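Local coordinates for protein butyrophilin subfamily 1 member A1 (Bos taurus, PDB 4HH8) that may act as a membrane receptor in the secretion of milk-fat droplets and probably inhibits T-cell proliferation and cytokine secretion, here seen as its extracellular immunoglobulin domains, at residues A[30-35]-A[123-128]; A[128-133]-A[211-216]; A[156-161]-A[184-189]; A[162-167]-A[201-206]; A[172-177]-A[191-196]. The protein carries 1 engineered substitution. All coordinates share one frame; numbering follows the deposited sequence.

Overall arrangement
The chain folds into two immunoglobulin domains, one after the other. Contact 1 lies in the first domain and joins its two sheets. Contact 2 takes up the chain where contact 1 ends, sharing Ala128, with the two centres about 18 Å apart. Contacts 3, 4 and 5 are nested inside the loop that contact 2 closes. Contacts 3 and 4 both use strand 160-165, and contacts 3 and 5 both use strand 186-194. Contacts 4 and 5, about 11 Å apart between centres, meet chiefly around Trp163. Contact 5 lies farthest from contact 1, about 36 Å between centres. The chain passes between the domains at Ala128, and beside it Val127 O packs on Tyr156 of contact 3.

Contact 1 (A[30-35]-A[123-128]); sequences EDAELP and VHLKVA
Two strands face each other across the sandwich of the V-type immunoglobulin domain. Strand 32-39 belongs to one sheet and strand 117-128 to the other. Their short segments run nearly antiparallel, at 164°, with axes 7.7 Å apart, so side chains and not backbone bonds fill the gap. Val123 comes first. Its CG1 is anti to the backbone N (chi1 -163°), which brings it up to segment 30-35. This methyl lies 4.1 Å from Leu34 CB and also reaches Pro35 CD; the valine and proline side chains cross at about a right angle. The other methyl, Val123 CG2, sits against the backbone, 3.5 Å from Pro35 O. His124 turns away, and its backbone bonds with Ile24 on the edge strand 24-27. Leu125 is next on the inner side. Its CG is also anti to the backbone N, which carries the branch across the gap. One methyl does the work: Leu125 CD1 packs 3.9 Å from Ala32 CB. Tyr108 of strand 106-114 packs on both Leu34 and Leu125, and Ala26 touches both Ala32 and Leu125. The two leucines cross at about a right angle, tip to tip, with Leu34 CD1 4.2 Å from Leu125 CD1.

Contact 2 (A[128-133]-A[211-216]); sequences AALGSD and LGQEKE
The chain leaves the first immunoglobulin domain here and runs beside the last strand of the second. Ala128 packs its methyl on the branched end of Leu211, with Ala128 CB 3.7 Å from Leu211 CG. Ala129 turns its methyl the other way, onto Val28 and Leu185. Leu130 has CG anti to the backbone N (chi1 -166°), which brings its branch down on the other segment. It crosses the extended Gln213 side chain at about a right angle, and Leu130 CD2 lies 3.6 Å from Gln213 OE1. Gly131 offers its carbonyl. Lys215 NZ donates to Gly131 O over 2.9 Å, in the carbonyl plane. Ser132 points away, where its OG is hydrogen-bonded to Val153 N. Asp133 brings its carboxylate back: OD1 forms a salt bridge with Lys215 NZ at 3.2 Å, met nearly along the C-O axis. The lysine chain, extended beyond CG, spans the gap to hold both oxygens. An alanine in place of Lys215 would remove the ammonium and probably leave the Gly131-Asp133 part of the loop less firmly held to the strand. Gly212 and Gln213 both face Asn208, a G1 beta bulge at the start of strand 213-220. That strand is outermost in its sheet, hydrogen-bonded to strand 201-208 through Lys215 and Ile206, while the 128-133 loop leads on into strand 135-140.

Contact 3 (A[156-161]-A[184-189]); sequences YPEPQV and GLFTVR
Aromatic and ring contacts dominate one end of this pairing. The rings of Tyr156 and Phe186 lie nearly parallel, with planes at 17°, but are slid so far apart that they barely overlap. Their nearest atoms are Tyr156 CD1 and Phe186 CE2, 3.8 Å apart. Glu158 bends at chi2 (88°) and lays its chain over the Phe186 ring. Its CG makes a CH-pi contact, 4.1 Å from the Phe186 centroid, and the carboxylate stacks almost flat on the ring. The opposite face of Phe186 meets Gly184 O near the rim. The same oxygen sits at the edge of the tyrosine ring, 3.3 Å from Tyr156 CD1. An alanine in place of Phe186 would remove the surface under Glu158 and beside Tyr156, and would probably loosen the packing of the 156-158 loop on strand 186-194.

Aliphatic contacts fill the rest. Leu185 CD2 rests 3.7 Å from Tyr156 CB. Pro159 CD touches Phe186 CB, and Pro159 CG lies 4.0 Å from Val188 CB. The tightest pair is Val161 CG2 with Val188 CG2, closer than usual carbon contact at 3.5 Å. Ile206 of strand 201-208 packs on Pro159 and Val188. The peptide before Pro157 is cis, so the chain kinks between strands 146-155 and 160-165. A Tyr-cis-Pro turn at this place is characteristic of constant-type immunoglobulin domains.

Contact 4 (A[162-167]-A[201-206]); sequences QWQTHR and NVSCAI. Unlike the reference sequence in segment 162-167: Gln164 (reference Arg). Engineered in segment 201-206: Ala205 (natural residue Cys).
Trp163 and Cys204 form the innermost contact. Cys204 SG stands over one face of the indole, 4.5 Å from the centroid of the six-membered ring. Cys204 CB lies over the same face, nearer the rim, 4.0 Å from Trp163 CZ3. Val202 meets the ring at its edge, with Val202 CG1 3.7 Å from Trp163 CE3.

The backbone fixes these groups. Trp163 and Cys204 sit directly opposite each other, as an antiparallel non-hydrogen-bonded pair, and their side chains leave the same face of the sheet. The pairs beside them carry the bonds. Ala205 N donates to Gln162 O at 2.8 Å, and Gln162 N returns a bond to Ala205 O. Ser203 N reaches Gln164 O nearly along the C=O axis, with an N-H...O angle of 169°. The answering bond from Gln164 N is less well aimed, for the donor lies above the plane of the Ser203 carbonyl. Farther along, His166 N makes a weak bond to Asn201 O, and a water joins Thr165 O to Ser203 OG.

Gln162, Gln164, Ser203 and Ala205 line the other face. Ala205 is an engineered replacement of a cysteine, and Gln164 differs from the reference sequence. Gln164 NE2 is hydrogen-bonded to Gly168 O. Outer partners hold the core group. Trp163 NE1 is hydrogen-bonded to Ser173 OG, and Phe171 meets the indole with its own ring. Cys204 is disulfide-bonded to Cys150 in the opposite sheet. A buried tryptophan packed on the intersheet disulfide is the hallmark of the immunoglobulin fold.

Contact 5 (A[172-177]-A[191-196]); sequences PSMSES and SVIIRD
The backbone of 172-177 meets Ser191 through a classic beta bulge: Met174 and Ser175 are both set opposite that one residue, Ser191 O accepts a short bond from Met174 N at 2.6 Å and a longer one from Ser175 N at 3.3 Å, and Ser191 N donates to Ser175 O, nearly straight at 168°.

Ser175 and Ser191 put their side chains on the same face, where Ser175 OG lies 3.7 Å from Ser191 CB. Met174, modelled as selenomethionine, bends at both chi2 and chi3. The bends turn its tip along the neighbouring strand, and Met174 CE touches Ile193 CD1 at 4.0 Å. The two chains cross obliquely. Strands 175-180 and 186-194 make a beta hairpin at the edge of the four-stranded sheet in the second immunoglobulin domain, and strand 175-180 is outermost. The bulge lies where the outer strand begins. Val192 is the buried member. Its CG2 comes 3.3 Å from Pro172 O, and its side chain also packs on Trp163 and Leu148 inside the sandwich.

Ser173 ties the approach to the strand. Its OG donates to Glu176 OE2 over 2.8 Å, using the anti lone pair of that oxygen. The other oxygen, Glu176 OE1, forms a salt bridge with Arg178. Beyond the bonded pair, Arg195 lays its guanidinium flat over Ile193 CG2, and its NE makes a long, weak ion pair with Glu145.

Contact 1 (A[30-35]-A[123-128])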
# COMPACT_ATOMS: atom_id res chain seq x y z
N GLU A 30 4.68 -0.71 -8.98
CA GLU A 30 4.12 -1.82 -9.79
C GLU A 30 2.73 -1.48 -10.29
O GLU A 30 2.17 -0.44 -9.93
CB GLU A 30 4.00 -3.14 -9.00
CG GLU A 30 5.18 -3.57 -8.14
CD GLU A 30 6.47 -3.82 -8.89
OE1 GLU A 30 6.42 -4.34 -10.03
OE2 GLU A 30 7.54 -3.48 -8.31
N ASP A 31 2.14 -2.35 -11.10
CA ASP A 31 0.77 -2.19 -11.51
C ASP A 31 -0.17 -2.88 -10.54
O ASP A 31 0.20 -3.87 -9.91
CB ASP A 31 0.56 -2.72 -12.93
CG ASP A 31 1.60 -2.15 -13.93
OD1 ASP A 31 2.23 -1.10 -13.61
OD2 ASP A 31 1.80 -2.79 -15.00
N ALA A 32 -1.37 -2.35 -10.41
CA ALA A 32 -2.41 -3.02 -9.68
C ALA A 32 -3.65 -3.14 -10.54
O ALA A 32 -3.90 -2.29 -11.40
CB ALA A 32 -2.76 -2.29 -8.40
N GLU A 33 -4.43 -4.16 -10.26
CA GLU A 33 -5.69 -4.40 -10.94
C GLU A 33 -6.79 -4.38 -9.92
O GLU A 33 -6.69 -5.07 -8.92
CB GLU A 33 -5.64 -5.73 -11.71
CG GLU A 33 -4.60 -5.65 -12.88
CD GLU A 33 -4.68 -6.85 -13.85
OE1 GLU A 33 -5.68 -7.57 -13.84
OE2 GLU A 33 -3.72 -7.10 -14.60
N LEU A 34 -7.82 -3.58 -10.20
CA LEU A 34 -9.00 -3.41 -9.36
C LEU A 34 -10.19 -4.08 -10.02
O LEU A 34 -10.81 -3.50 -10.88
CB LEU A 34 -9.32 -1.94 -9.15
CG LEU A 34 -8.42 -1.15 -8.19
CD1 LEU A 34 -6.95 -1.53 -8.30
CD2 LEU A 34 -8.61 0.33 -8.44
N PRO A 35 -10.52 -5.31 -9.61
CA PRO A 35 -11.56 -6.09 -10.33
C PRO A 35 -12.93 -5.83 -9.77
O PRO A 35 -13.07 -5.44 -8.61
CB PRO A 35 -11.14 -7.54 -10.09
CG PRO A 35 -10.20 -7.48 -8.77
CD PRO A 35 -9.96 -6.01 -8.45
N VAL A 123 -13.93 -1.35 -4.19
CA VAL A 123 -12.63 -2.04 -4.17
C VAL A 123 -11.66 -1.20 -3.34
O VAL A 123 -11.60 0.04 -3.47
CB VAL A 123 -12.02 -2.20 -5.58
CG1 VAL A 123 -10.89 -3.28 -5.60
CG2 VAL A 123 -13.06 -2.55 -6.59
N HIS A 124 -10.92 -1.86 -2.46
CA HIS A 124 -9.97 -1.16 -1.64
C HIS A 124 -8.63 -1.46 -2.24
O HIS A 124 -8.32 -2.61 -2.44
CB HIS A 124 -10.02 -1.61 -0.16
CG HIS A 124 -11.33 -1.33 0.51
ND1 HIS A 124 -11.69 -0.07 0.95
CD2 HIS A 124 -12.37 -2.15 0.81
CE1 HIS A 124 -12.89 -0.13 1.51
NE2 HIS A 124 -13.32 -1.38 1.44
N LEU A 125 -7.89 -0.41 -2.60
CA LEU A 125 -6.48 -0.58 -2.95
C LEU A 125 -5.61 -0.32 -1.72
O LEU A 125 -5.74 0.70 -1.08
CB LEU A 125 -6.09 0.37 -4.08
CG LEU A 125 -4.64 0.16 -4.52
CD1 LEU A 125 -4.42 -1.28 -4.97
CD2 LEU A 125 -4.28 1.15 -5.59
N LYS A 126 -4.76 -1.26 -1.38
CA LYS A 126 -3.81 -1.06 -0.28
C LYS A 126 -2.43 -1.02 -0.85
O LYS A 126 -1.98 -2.02 -1.34
CB LYS A 126 -3.87 -2.21 0.74
CG LYS A 126 -5.10 -2.23 1.64
CD LYS A 126 -5.06 -1.15 2.66
CE LYS A 126 -6.05 -1.42 3.74
NZ LYS A 126 -5.91 -0.32 4.70
N VAL A 127 -1.73 0.11 -0.72
CA VAL A 127 -0.41 0.25 -1.31
C VAL A 127 0.64 0.03 -0.24
O VAL A 127 0.44 0.41 0.91
CB VAL A 127 -0.19 1.64 -1.98
CG1 VAL A 127 1.21 1.70 -2.53
CG2 VAL A 127 -1.27 1.92 -3.06
N ALA A 128 1.76 -0.57 -0.64
CA ALA A 128 2.84 -0.86 0.27
C ALA A 128 4.19 -0.59 -0.39
O ALA A 128 4.35 -0.73 -1.60
CB ALA A 128 2.77 -2.31 0.72

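Contact 2 (A[128-133]-A[211-216])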
# COMPACT_ATOMS: atom_id res chain seq x y z
N ALA A 128 1.76 -0.57 -0.64
CA ALA A 128 2.84 -0.86 0.27
C ALA A 128 4.19 -0.59 -0.39
O ALA A 128 4.35 -0.73 -1.60
CB ALA A 128 2.77 -2.31 0.72
N ALA A 129 5.15 -0.14 0.39
CA ALA A 129 6.53 -0.09 -0.08
C ALA A 129 7.36 -0.63 1.02
O ALA A 129 7.10 -0.37 2.20
CB ALA A 129 6.95 1.31 -0.40
N LEU A 130 8.37 -1.35 0.62
CA LEU A 130 9.33 -1.90 1.52
C LEU A 130 10.57 -1.03 1.46
O LEU A 130 11.05 -0.74 0.37
CB LEU A 130 9.66 -3.25 0.97
CG LEU A 130 10.39 -4.21 1.83
CD1 LEU A 130 9.45 -4.76 2.90
CD2 LEU A 130 10.61 -5.17 0.71
N GLY A 131 11.09 -0.61 2.61
CA GLY A 131 12.20 0.35 2.63
C GLY A 131 13.60 -0.23 2.65
O GLY A 131 13.78 -1.41 2.35
N SER A 132 14.57 0.61 3.01
CA SER A 132 15.99 0.28 2.93
C SER A 132 16.44 -0.60 4.08
O SER A 132 15.79 -0.59 5.14
CB SER A 132 16.82 1.56 2.99
OG SER A 132 16.51 2.30 4.16
N ASP A 133 17.56 -1.31 3.87
CA ASP A 133 18.28 -2.00 4.94
C ASP A 133 18.47 -1.10 6.15
O ASP A 133 19.08 -0.02 6.03
CB ASP A 133 19.65 -2.50 4.48
CG ASP A 133 19.58 -3.67 3.51
OD1 ASP A 133 18.51 -3.99 2.96
OD2 ASP A 133 20.63 -4.28 3.25
N LEU A 211 2.44 -6.00 4.09
CA LEU A 211 3.09 -7.11 3.37
C LEU A 211 3.46 -8.30 4.24
O LEU A 211 3.70 -9.38 3.70
CB LEU A 211 4.36 -6.63 2.64
CG LEU A 211 4.24 -5.56 1.55
CD1 LEU A 211 5.59 -5.14 1.05
CD2 LEU A 211 3.39 -6.06 0.40
N GLY A 212 3.55 -8.12 5.56
CA GLY A 212 4.08 -9.16 6.43
C GLY A 212 5.54 -9.45 6.08
O GLY A 212 5.96 -10.63 6.00
N GLN A 213 6.31 -8.38 5.86
CA GLN A 213 7.73 -8.49 5.51
C GLN A 213 8.58 -7.53 6.36
O GLN A 213 8.21 -6.38 6.58
CB GLN A 213 7.96 -8.19 4.03
CG GLN A 213 7.23 -9.11 3.03
CD GLN A 213 7.48 -8.72 1.58
OE1 GLN A 213 8.16 -7.74 1.30
NE2 GLN A 213 6.93 -9.49 0.64
N GLU A 214 9.74 -8.00 6.80
CA GLU A 214 10.61 -7.16 7.58
C GLU A 214 12.05 -7.30 7.19
O GLU A 214 12.43 -8.29 6.54
CB GLU A 214 10.47 -7.49 9.07
CG GLU A 214 10.99 -8.85 9.46
CD GLU A 214 10.54 -9.25 10.88
OE1 GLU A 214 11.41 -9.60 11.70
OE2 GLU A 214 9.33 -9.18 11.17
N LYS A 215 12.85 -6.32 7.63
CA LYS A 215 14.31 -6.38 7.54
C LYS A 215 14.85 -6.06 8.89
O LYS A 215 14.20 -5.36 9.67
CB LYS A 215 14.88 -5.39 6.53
CG LYS A 215 14.42 -5.61 5.11
CD LYS A 215 15.08 -4.56 4.22
CE LYS A 215 14.62 -4.64 2.78
NZ LYS A 215 15.44 -3.70 1.96
N GLU A 216 16.03 -6.60 9.19
CA GLU A 216 16.63 -6.35 10.49
C GLU A 216 18.11 -6.12 10.38
O GLU A 216 18.74 -6.41 9.34
CB GLU A 216 16.34 -7.48 11.48
CG GLU A 216 17.32 -8.63 11.40
CD GLU A 216 16.92 -9.77 12.31
OE1 GLU A 216 15.77 -10.24 12.20
OE2 GLU A 216 17.78 -10.20 13.10

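Contact 3 (A[156-161]-A[184-189])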
# COMPACT_ATOMS: atom_id res chain seq x y z
N TYR A 156 6.04 2.23 3.22
CA TYR A 156 4.67 2.64 3.17
C TYR A 156 3.79 1.44 3.51
O TYR A 156 4.05 0.35 3.02
CB TYR A 156 4.32 3.29 1.80
CG TYR A 156 3.00 4.01 1.91
CD1 TYR A 156 2.95 5.35 2.33
CD2 TYR A 156 1.81 3.33 1.70
CE1 TYR A 156 1.73 6.00 2.47
CE2 TYR A 156 0.58 3.98 1.85
CZ TYR A 156 0.56 5.29 2.24
OH TYR A 156 -0.66 5.90 2.38
N PRO A 157 2.80 1.60 4.40
CA PRO A 157 2.49 2.78 5.20
C PRO A 157 3.48 2.88 6.35
O PRO A 157 4.63 2.42 6.22
CB PRO A 157 1.02 2.53 5.66
CG PRO A 157 0.98 0.90 5.83
CD PRO A 157 1.84 0.47 4.63
N GLU A 158 3.09 3.52 7.47
CA GLU A 158 3.93 3.59 8.65
C GLU A 158 4.42 2.17 9.00
O GLU A 158 3.62 1.27 9.21
CB GLU A 158 3.15 4.18 9.83
CG GLU A 158 2.78 5.68 9.67
CD GLU A 158 1.43 5.93 8.93
OE1 GLU A 158 0.91 5.07 8.19
OE2 GLU A 158 0.85 7.00 9.13
N PRO A 159 5.74 1.98 9.06
CA PRO A 159 6.33 0.69 9.40
C PRO A 159 6.50 0.52 10.94
O PRO A 159 6.52 1.51 11.68
CB PRO A 159 7.71 0.78 8.71
CG PRO A 159 8.06 2.26 8.95
CD PRO A 159 6.78 2.99 8.74
N GLN A 160 6.60 -0.71 11.40
CA GLN A 160 6.73 -1.00 12.82
C GLN A 160 8.19 -1.25 13.10
O GLN A 160 8.89 -1.80 12.25
CB GLN A 160 5.88 -2.23 13.18
CG GLN A 160 6.23 -3.02 14.49
CD GLN A 160 5.47 -4.36 14.59
OE1 GLN A 160 6.04 -5.44 14.42
NE2 GLN A 160 4.17 -4.28 14.79
N VAL A 161 8.65 -0.81 14.26
CA VAL A 161 10.00 -1.00 14.73
C VAL A 161 9.94 -2.02 15.88
O VAL A 161 9.10 -1.90 16.74
CB VAL A 161 10.58 0.31 15.26
CG1 VAL A 161 12.00 0.11 15.75
CG2 VAL A 161 10.53 1.47 14.18
N GLY A 184 5.57 10.55 -0.38
CA GLY A 184 4.74 10.05 0.74
C GLY A 184 5.30 8.84 1.50
O GLY A 184 4.60 8.25 2.33
N LEU A 185 6.54 8.44 1.22
CA LEU A 185 7.14 7.24 1.86
C LEU A 185 7.83 7.62 3.16
O LEU A 185 8.57 8.60 3.21
CB LEU A 185 8.13 6.59 0.92
CG LEU A 185 7.63 6.29 -0.50
CD1 LEU A 185 8.74 5.70 -1.42
CD2 LEU A 185 6.41 5.36 -0.43
N PHE A 186 7.63 6.80 4.19
CA PHE A 186 8.16 7.08 5.52
C PHE A 186 9.61 6.69 5.72
O PHE A 186 10.05 5.59 5.34
CB PHE A 186 7.26 6.48 6.60
CG PHE A 186 5.86 6.99 6.54
CD1 PHE A 186 5.54 8.23 7.10
CD2 PHE A 186 4.88 6.28 5.88
CE1 PHE A 186 4.22 8.73 7.04
CE2 PHE A 186 3.54 6.80 5.78
CZ PHE A 186 3.22 8.02 6.37
N THR A 187 10.35 7.66 6.26
CA THR A 187 11.64 7.44 6.89
C THR A 187 11.37 7.27 8.38
O THR A 187 10.55 7.98 8.96
CB THR A 187 12.63 8.61 6.56
OG1 THR A 187 12.95 8.52 5.18
CG2 THR A 187 13.92 8.49 7.32
N VAL A 188 11.99 6.25 8.97
CA VAL A 188 11.73 5.90 10.35
C VAL A 188 13.00 6.02 11.17
O VAL A 188 14.04 5.53 10.77
CB VAL A 188 11.09 4.45 10.49
CG1 VAL A 188 12.03 3.37 10.00
CG2 VAL A 188 10.64 4.18 11.97
N ARG A 189 12.92 6.69 12.30
CA ARG A 189 14.04 6.78 13.23
C ARG A 189 13.57 6.25 14.59
O ARG A 189 12.53 6.65 15.08
CB ARG A 189 14.47 8.24 13.39
CG ARG A 189 15.41 8.75 12.33
CD ARG A 189 16.28 9.91 12.90
NE ARG A 189 16.62 10.90 11.86
CZ ARG A 189 16.99 12.17 12.11
NH1 ARG A 189 17.10 12.62 13.36
NH2 ARG A 189 17.26 12.99 11.09

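Contact 4 (A[162-167]-A[201-206])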
# COMPACT_ATOMS: atom_id res chain seq x y z
N GLN A 162 10.84 -3.01 15.91
CA GLN A 162 10.91 -3.95 17.01
C GLN A 162 12.38 -4.11 17.40
O GLN A 162 13.21 -4.38 16.56
CB GLN A 162 10.23 -5.30 16.61
CG GLN A 162 10.54 -6.55 17.47
CD GLN A 162 10.39 -7.91 16.67
OE1 GLN A 162 11.11 -8.18 15.67
NE2 GLN A 162 9.47 -8.75 17.14
N TRP A 163 12.69 -3.89 18.66
CA TRP A 163 14.02 -4.18 19.18
C TRP A 163 14.02 -5.52 19.89
O TRP A 163 13.09 -5.81 20.63
CB TRP A 163 14.46 -3.13 20.20
CG TRP A 163 14.53 -1.76 19.65
CD1 TRP A 163 13.50 -0.85 19.57
CD2 TRP A 163 15.68 -1.13 19.10
NE1 TRP A 163 13.95 0.31 19.02
CE2 TRP A 163 15.28 0.17 18.71
CE3 TRP A 163 17.02 -1.52 18.92
CZ2 TRP A 163 16.18 1.08 18.17
CZ3 TRP A 163 17.92 -0.59 18.37
CH2 TRP A 163 17.48 0.69 17.99
N GLN A 164 15.08 -6.29 19.72
CA GLN A 164 15.20 -7.60 20.33
C GLN A 164 16.59 -7.83 20.86
O GLN A 164 17.56 -7.41 20.24
CB GLN A 164 14.93 -8.67 19.28
CG GLN A 164 13.53 -9.18 19.26
CD GLN A 164 13.43 -10.36 18.34
OE1 GLN A 164 13.65 -10.24 17.13
NE2 GLN A 164 13.14 -11.53 18.91
N THR A 165 16.68 -8.51 22.01
CA THR A 165 17.98 -9.01 22.53
C THR A 165 18.37 -10.19 21.67
O THR A 165 17.55 -10.66 20.86
CB THR A 165 17.95 -9.43 24.06
OG1 THR A 165 17.40 -10.75 24.23
CG2 THR A 165 17.16 -8.45 24.92
N HIS A 166 19.60 -10.69 21.83
CA HIS A 166 20.03 -11.90 21.09
C HIS A 166 19.18 -13.13 21.49
O HIS A 166 18.92 -14.03 20.66
CB HIS A 166 21.54 -12.15 21.26
CG HIS A 166 22.11 -13.15 20.28
ND1 HIS A 166 21.57 -13.37 19.02
CD2 HIS A 166 23.19 -13.97 20.37
CE1 HIS A 166 22.28 -14.29 18.39
NE2 HIS A 166 23.27 -14.67 19.18
N ARG A 167 18.71 -13.15 22.74
CA ARG A 167 17.78 -14.17 23.23
C ARG A 167 16.38 -14.18 22.59
O ARG A 167 15.69 -15.22 22.60
CB ARG A 167 17.63 -14.06 24.76
CG ARG A 167 18.60 -14.94 25.54
CD ARG A 167 18.83 -14.42 26.96
NE ARG A 167 20.10 -14.91 27.50
CZ ARG A 167 20.52 -14.75 28.76
NH1 ARG A 167 19.77 -14.10 29.65
NH2 ARG A 167 21.69 -15.25 29.13
N ASN A 201 24.43 -8.73 21.79
CA ASN A 201 23.94 -8.11 20.57
C ASN A 201 22.55 -7.56 20.80
O ASN A 201 21.80 -8.05 21.65
CB ASN A 201 23.78 -9.15 19.47
CG ASN A 201 25.06 -9.83 19.10
OD1 ASN A 201 26.07 -9.17 18.79
ND2 ASN A 201 25.05 -11.17 19.12
N VAL A 202 22.20 -6.55 20.01
CA VAL A 202 20.83 -6.09 19.88
C VAL A 202 20.46 -5.98 18.42
O VAL A 202 21.26 -5.50 17.61
CB VAL A 202 20.65 -4.72 20.50
CG1 VAL A 202 19.26 -4.18 20.16
CG2 VAL A 202 20.85 -4.79 21.98
N SER A 203 19.25 -6.39 18.08
CA SER A 203 18.76 -6.17 16.73
C SER A 203 17.57 -5.19 16.65
O SER A 203 16.83 -4.98 17.63
CB SER A 203 18.45 -7.50 16.06
OG SER A 203 17.20 -7.95 16.50
N CYS A 204 17.39 -4.61 15.47
CA CYS A 204 16.31 -3.69 15.18
C CYS A 204 15.63 -4.28 13.97
O CYS A 204 16.31 -4.58 13.00
CB CYS A 204 16.87 -2.30 14.86
SG CYS A 204 15.60 -1.12 14.20
N ALA A 205 14.31 -4.47 14.01
CA ALA A 205 13.59 -4.95 12.85
C ALA A 205 12.61 -3.90 12.44
O ALA A 205 11.93 -3.33 13.29
CB ALA A 205 12.85 -6.28 13.15
N ILE A 206 12.53 -3.64 11.14
CA ILE A 206 11.55 -2.75 10.63
C ILE A 206 10.58 -3.61 9.83
O ILE A 206 10.99 -4.29 8.90
CB ILE A 206 12.16 -1.66 9.65
CG1 ILE A 206 13.38 -0.94 10.25
CG2 ILE A 206 11.12 -0.70 9.24
CD1 ILE A 206 13.12 -0.13 11.50
O HOH W 1 17.66 -10.67 17.91

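Contact 5 (A[172-177]-A[191-196])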
# COMPACT_ATOMS: atom_id res chain seq x y z
N PRO A 172 10.69 -2.08 23.92
CA PRO A 172 10.24 -0.96 23.09
C PRO A 172 11.31 0.08 22.78
O PRO A 172 12.36 0.07 23.42
CB PRO A 172 9.13 -0.33 23.93
CG PRO A 172 9.40 -0.76 25.28
CD PRO A 172 9.96 -2.13 25.19
N SER A 173 11.06 0.98 21.82
CA SER A 173 11.90 2.18 21.65
C SER A 173 11.77 3.13 22.84
O SER A 173 10.81 3.08 23.61
CB SER A 173 11.55 2.93 20.36
OG SER A 173 11.48 2.04 19.24
N MSE A 174 12.73 4.04 22.98
CA MSE A 174 12.59 5.24 23.81
C MSE A 174 11.72 6.21 23.06
O MSE A 174 10.66 6.64 23.56
CB MSE A 174 13.94 5.87 24.06
CG MSE A 174 14.53 5.47 25.42
SE MSE A 174 13.52 6.27 26.93
CE MSE A 174 14.54 7.98 26.92
N SER A 175 12.18 6.57 21.86
CA SER A 175 11.47 7.52 21.06
C SER A 175 11.38 7.01 19.62
O SER A 175 12.19 6.25 19.21
CB SER A 175 12.19 8.87 21.08
OG SER A 175 13.41 8.78 20.36
N GLU A 176 10.40 7.48 18.85
CA GLU A 176 10.38 7.17 17.45
C GLU A 176 9.87 8.34 16.68
O GLU A 176 9.04 9.09 17.18
CB GLU A 176 9.43 6.01 17.11
CG GLU A 176 9.43 4.85 18.05
CD GLU A 176 8.69 3.65 17.50
OE1 GLU A 176 7.66 3.79 16.78
OE2 GLU A 176 9.15 2.54 17.81
N SER A 177 10.28 8.36 15.41
CA SER A 177 9.87 9.34 14.41
C SER A 177 9.61 8.73 13.07
O SER A 177 10.41 7.92 12.62
CB SER A 177 11.05 10.30 14.15
OG SER A 177 10.71 11.46 14.78
N SER A 191 15.07 5.30 18.70
CA SER A 191 16.16 5.32 19.65
C SER A 191 15.85 4.55 20.88
O SER A 191 14.71 4.54 21.33
CB SER A 191 16.50 6.73 20.10
OG SER A 191 17.32 7.27 19.09
N VAL A 192 16.89 3.96 21.45
CA VAL A 192 16.75 3.17 22.64
C VAL A 192 18.00 3.46 23.49
O VAL A 192 19.05 3.86 22.97
CB VAL A 192 16.55 1.71 22.18
CG1 VAL A 192 17.87 0.94 21.97
CG2 VAL A 192 15.53 1.01 22.95
N ILE A 193 17.87 3.34 24.80
CA ILE A 193 19.05 3.43 25.67
C ILE A 193 19.31 2.03 26.25
O ILE A 193 18.43 1.46 26.88
CB ILE A 193 18.88 4.52 26.74
CG1 ILE A 193 18.76 5.89 26.05
CG2 ILE A 193 20.07 4.51 27.69
CD1 ILE A 193 18.43 7.04 26.97
N ILE A 194 20.48 1.46 25.97
CA ILE A 194 20.86 0.16 26.52
C ILE A 194 21.42 0.33 27.93
O ILE A 194 22.44 1.00 28.11
CB ILE A 194 21.91 -0.57 25.63
CG1 ILE A 194 21.42 -0.68 24.19
CG2 ILE A 194 22.27 -1.94 26.23
CD1 ILE A 194 20.08 -1.40 23.99
N ARG A 195 20.73 -0.24 28.93
CA ARG A 195 21.24 -0.24 30.33
C ARG A 195 21.56 -1.66 30.77
O ARG A 195 20.69 -2.39 31.25
CB ARG A 195 20.26 0.42 31.31
CG ARG A 195 20.02 1.91 31.10
CD ARG A 195 18.70 2.33 31.73
NE ARG A 195 18.18 3.61 31.25
CZ ARG A 195 17.29 3.74 30.27
NH1 ARG A 195 16.85 2.66 29.62
NH2 ARG A 195 16.84 4.93 29.92
N ASP A 196 22.82 -2.07 30.57
CA ASP A 196 23.25 -3.45 30.79
C ASP A 196 24.78 -3.57 30.59
O ASP A 196 25.43 -2.68 30.03
CB ASP A 196 22.51 -4.41 29.83
CG ASP A 196 22.15 -5.76 30.47
OD1 ASP A 196 20.95 -6.13 30.47
OD2 ASP A 196 23.06 -6.46 30.98